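Local coordinates for pectate lyase 47 (Bacillus sp. TS-47, PDB 1VBL), which probably cleaves pectate, a plant cell-wall polysaccharide, by a lyase reaction as a secreted, calcium-binding member of polysaccharide lyase family 1, at residues A[10-15]-A[273-278]. Numbering follows the deposited sequence.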
ATOM      1  N   PRO A  10       4.476   4.020 -22.830  1.00 14.74           N
ATOM      2  CA  PRO A  10       3.176   4.155 -23.492  1.00 15.41           C
ATOM      3  C   PRO A  10       2.095   3.116 -23.202  1.00 14.74           C
ATOM      4  O   PRO A  10       0.909   3.440 -23.247  1.00 15.29           O
ATOM      5  CB  PRO A  10       3.549   4.228 -24.973  1.00 16.18           C
ATOM      6  CG  PRO A  10       4.832   3.469 -25.049  1.00 18.64           C
ATOM      7  CD  PRO A  10       5.562   3.964 -23.823  1.00 14.42           C
ATOM      8  N   TYR A  11       2.485   1.879 -22.910  1.00 14.42           N
ATOM      9  CA  TYR A  11       1.506   0.831 -22.624  1.00 15.08           C
ATOM     10  C   TYR A  11       1.731   0.161 -21.275  1.00 14.81           C
ATOM     11  O   TYR A  11       1.211  -0.929 -21.027  1.00 14.29           O
ATOM     12  CB  TYR A  11       1.536  -0.258 -23.708  1.00 16.39           C
ATOM     13  CG  TYR A  11       1.178   0.226 -25.096  1.00 20.18           C
ATOM     14  CD1 TYR A  11       2.126   0.853 -25.905  1.00 22.20           C
ATOM     15  CD2 TYR A  11      -0.117   0.077 -25.591  1.00 23.55           C
ATOM     16  CE1 TYR A  11       1.794   1.322 -27.174  1.00 24.02           C
ATOM     17  CE2 TYR A  11      -0.463   0.543 -26.861  1.00 24.98           C
ATOM     18  CZ  TYR A  11       0.497   1.165 -27.644  1.00 27.26           C
ATOM     19  OH  TYR A  11       0.159   1.641 -28.891  1.00 28.13           O
ATOM     20  N   ASP A  12       2.488   0.805 -20.395  1.00 13.30           N
ATOM     21  CA  ASP A  12       2.770   0.187 -19.106  1.00 14.24           C
ATOM     22  C   ASP A  12       1.660   0.314 -18.065  1.00 13.18           C
ATOM     23  O   ASP A  12       1.674   1.215 -17.221  1.00 12.14           O
ATOM     24  CB  ASP A  12       4.082   0.724 -18.526  1.00 12.53           C
ATOM     25  CG  ASP A  12       4.565  -0.098 -17.339  1.00 13.31           C
ATOM     26  OD1 ASP A  12       3.909  -1.108 -17.016  1.00 15.57           O
ATOM     27  OD2 ASP A  12       5.591   0.261 -16.729  1.00 13.04           O
ATOM     28  N   GLY A  13       0.700  -0.603 -18.137  1.00 12.28           N
ATOM     29  CA  GLY A  13      -0.394  -0.619 -17.182  1.00 10.85           C
ATOM     30  C   GLY A  13      -1.482   0.422 -17.356  1.00 11.51           C
ATOM     31  O   GLY A  13      -1.409   1.297 -18.219  1.00 12.24           O
ATOM     32  N   TRP A  14      -2.500   0.327 -16.507  1.00 11.62           N
ATOM     33  CA  TRP A  14      -3.627   1.247 -16.556  1.00 11.79           C
ATOM     34  C   TRP A  14      -3.257   2.729 -16.475  1.00 12.81           C
ATOM     35  O   TRP A  14      -3.984   3.576 -16.996  1.00 13.71           O
ATOM     36  CB  TRP A  14      -4.628   0.901 -15.452  1.00 10.99           C
ATOM     37  CG  TRP A  14      -5.591  -0.199 -15.819  1.00 12.62           C
ATOM     38  CD1 TRP A  14      -5.745  -1.406 -15.190  1.00 10.87           C
ATOM     39  CD2 TRP A  14      -6.594  -0.151 -16.846  1.00 12.27           C
ATOM     40  NE1 TRP A  14      -6.788  -2.106 -15.759  1.00 14.01           N
ATOM     41  CE2 TRP A  14      -7.324  -1.358 -16.775  1.00 13.12           C
ATOM     42  CE3 TRP A  14      -6.947   0.800 -17.815  1.00 12.74           C
ATOM     43  CZ2 TRP A  14      -8.390  -1.640 -17.636  1.00 13.60           C
ATOM     44  CZ3 TRP A  14      -8.009   0.518 -18.674  1.00 15.34           C
ATOM     45  CH2 TRP A  14      -8.717  -0.693 -18.578  1.00 14.86           C
ATOM     46  N   ALA A  15      -2.138   3.049 -15.829  1.00 12.21           N
ATOM     47  CA  ALA A  15      -1.710   4.443 -15.715  1.00 12.40           C
ATOM     48  C   ALA A  15      -1.291   5.016 -17.068  1.00 13.43           C
ATOM     49  O   ALA A  15      -1.084   6.223 -17.203  1.00 14.45           O
ATOM     50  CB  ALA A  15      -0.560   4.558 -14.723  1.00 10.82           C
ATOM     51  N   THR A 273      -2.815  -1.818 -12.333  1.00  9.88           N
ATOM     52  CA  THR A 273      -1.938  -2.862 -12.850  1.00  8.89           C
ATOM     53  C   THR A 273      -0.796  -2.995 -11.858  1.00  7.77           C
ATOM     54  O   THR A 273      -0.188  -1.995 -11.466  1.00  9.81           O
ATOM     55  CB  THR A 273      -1.319  -2.496 -14.214  1.00  9.34           C
ATOM     56  OG1 THR A 273      -2.350  -2.376 -15.195  1.00  9.11           O
ATOM     57  CG2 THR A 273      -0.331  -3.572 -14.657  1.00 11.28           C
ATOM     58  N   LEU A 274      -0.522  -4.226 -11.442  1.00  8.04           N
ATOM     59  CA  LEU A 274       0.566  -4.500 -10.516  1.00  8.28           C
ATOM     60  C   LEU A 274       1.430  -5.571 -11.154  1.00  9.18           C
ATOM     61  O   LEU A 274       0.970  -6.692 -11.389  1.00  9.49           O
ATOM     62  CB  LEU A 274       0.042  -5.019  -9.177  1.00  9.99           C
ATOM     63  CG  LEU A 274      -0.967  -4.149  -8.426  1.00  9.54           C
ATOM     64  CD1 LEU A 274      -2.372  -4.499  -8.887  1.00 10.35           C
ATOM     65  CD2 LEU A 274      -0.833  -4.390  -6.922  1.00 10.94           C
ATOM     66  N   HIS A 275       2.677  -5.233 -11.449  1.00  8.47           N
ATOM     67  CA  HIS A 275       3.553  -6.212 -12.057  1.00  9.22           C
ATOM     68  C   HIS A 275       4.994  -6.116 -11.587  1.00  9.02           C
ATOM     69  O   HIS A 275       5.479  -5.043 -11.210  1.00  7.89           O
ATOM     70  CB  HIS A 275       3.455  -6.131 -13.593  1.00  7.61           C
ATOM     71  CG  HIS A 275       4.039  -4.888 -14.195  1.00  9.63           C
ATOM     72  ND1 HIS A 275       5.381  -4.759 -14.480  1.00 11.19           N
ATOM     73  CD2 HIS A 275       3.455  -3.741 -14.615  1.00  9.11           C
ATOM     74  CE1 HIS A 275       5.599  -3.588 -15.052  1.00 11.81           C
ATOM     75  NE2 HIS A 275       4.445  -2.949 -15.146  1.00 12.29           N
ATOM     76  N   HIS A 276       5.654  -7.268 -11.584  1.00  9.77           N
ATOM     77  CA  HIS A 276       7.045  -7.385 -11.170  1.00 10.75           C
ATOM     78  C   HIS A 276       7.339  -6.882  -9.766  1.00 10.93           C
ATOM     79  O   HIS A 276       8.435  -6.392  -9.488  1.00  8.62           O
ATOM     80  CB  HIS A 276       7.953  -6.683 -12.178  1.00 11.46           C
ATOM     81  CG  HIS A 276       7.955  -7.331 -13.526  1.00 13.01           C
ATOM     82  ND1 HIS A 276       7.094  -6.955 -14.535  1.00 11.91           N
ATOM     83  CD2 HIS A 276       8.681  -8.363 -14.016  1.00 13.88           C
ATOM     84  CE1 HIS A 276       7.291  -7.726 -15.589  1.00 11.77           C
ATOM     85  NE2 HIS A 276       8.249  -8.589 -15.300  1.00 11.90           N
ATOM     86  N   ASN A 277       6.360  -7.008  -8.880  1.00 10.02           N
ATOM     87  CA  ASN A 277       6.557  -6.581  -7.507  1.00 10.39           C
ATOM     88  C   ASN A 277       7.035  -7.790  -6.725  1.00  9.95           C
ATOM     89  O   ASN A 277       6.710  -8.931  -7.055  1.00  9.72           O
ATOM     90  CB  ASN A 277       5.253  -6.035  -6.916  1.00  8.62           C
ATOM     91  CG  ASN A 277       4.796  -4.765  -7.610  1.00 10.29           C
ATOM     92  OD1 ASN A 277       5.445  -3.722  -7.512  1.00 10.60           O
ATOM     93  ND2 ASN A 277       3.683  -4.851  -8.326  1.00  8.75           N
ATOM     94  N   TYR A 278       7.818  -7.523  -5.692  1.00  9.81           N
ATOM     95  CA  TYR A 278       8.376  -8.563  -4.846  1.00 10.12           C
ATOM     96  C   TYR A 278       7.676  -8.508  -3.488  1.00 10.16           C
ATOM     97  O   TYR A 278       7.907  -7.582  -2.708  1.00 10.47           O
ATOM     98  CB  TYR A 278       9.876  -8.299  -4.689  1.00  9.06           C
ATOM     99  CG  TYR A 278      10.718  -9.393  -4.061  1.00 10.57           C
ATOM    100  CD1 TYR A 278      12.106  -9.262  -4.018  1.00 10.83           C
ATOM    101  CD2 TYR A 278      10.145 -10.538  -3.498  1.00  9.25           C
ATOM    102  CE1 TYR A 278      12.909 -10.234  -3.437  1.00 12.42           C
ATOM    103  CE2 TYR A 278      10.948 -11.528  -2.906  1.00 11.07           C
ATOM    104  CZ  TYR A 278      12.333 -11.360  -2.882  1.00 12.28           C
ATOM    105  OH  TYR A 278      13.155 -12.307  -2.313  1.00 12.99           O
TER
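NE2 of H275 donates a hydrogen bond to OD1 of D12 at 2.7 Å, reaching its syn lone pair. The bond is bent, 146° at the hydrogen, in part because OD1, though at the ring edge, lies 22° out of the ring plane. With CG anti to the backbone N (chi1 -168°), D12 extends its carboxylate to this edge; its OD2 forms a salt bridge with K9. The far nitrogen of the ring is held too: ND1 of H275 and ND1 of H276 share a hydrogen bond of 2.8 Å, which fixes the rotation of the imidazole. Replacing D12 by an alanine removes the acceptor, and is likely to leave the NE2-H of H275 without its mate and K9 without this salt-bridge partner. Two residues earlier on the strand, OG1 of T273 accepts the backbone N-H of W14 at 3.0 Å; G13, lacking a side chain, lets its CA lie 3.3 Å from OG1 of T273. These two hydrogen bonds across the contact join the N-terminal loop to strand 272-280 of the parallel beta-helix, away from the calcium site. K9 and the NE2-H of H275 would probably help keep the buried carboxylate ionised.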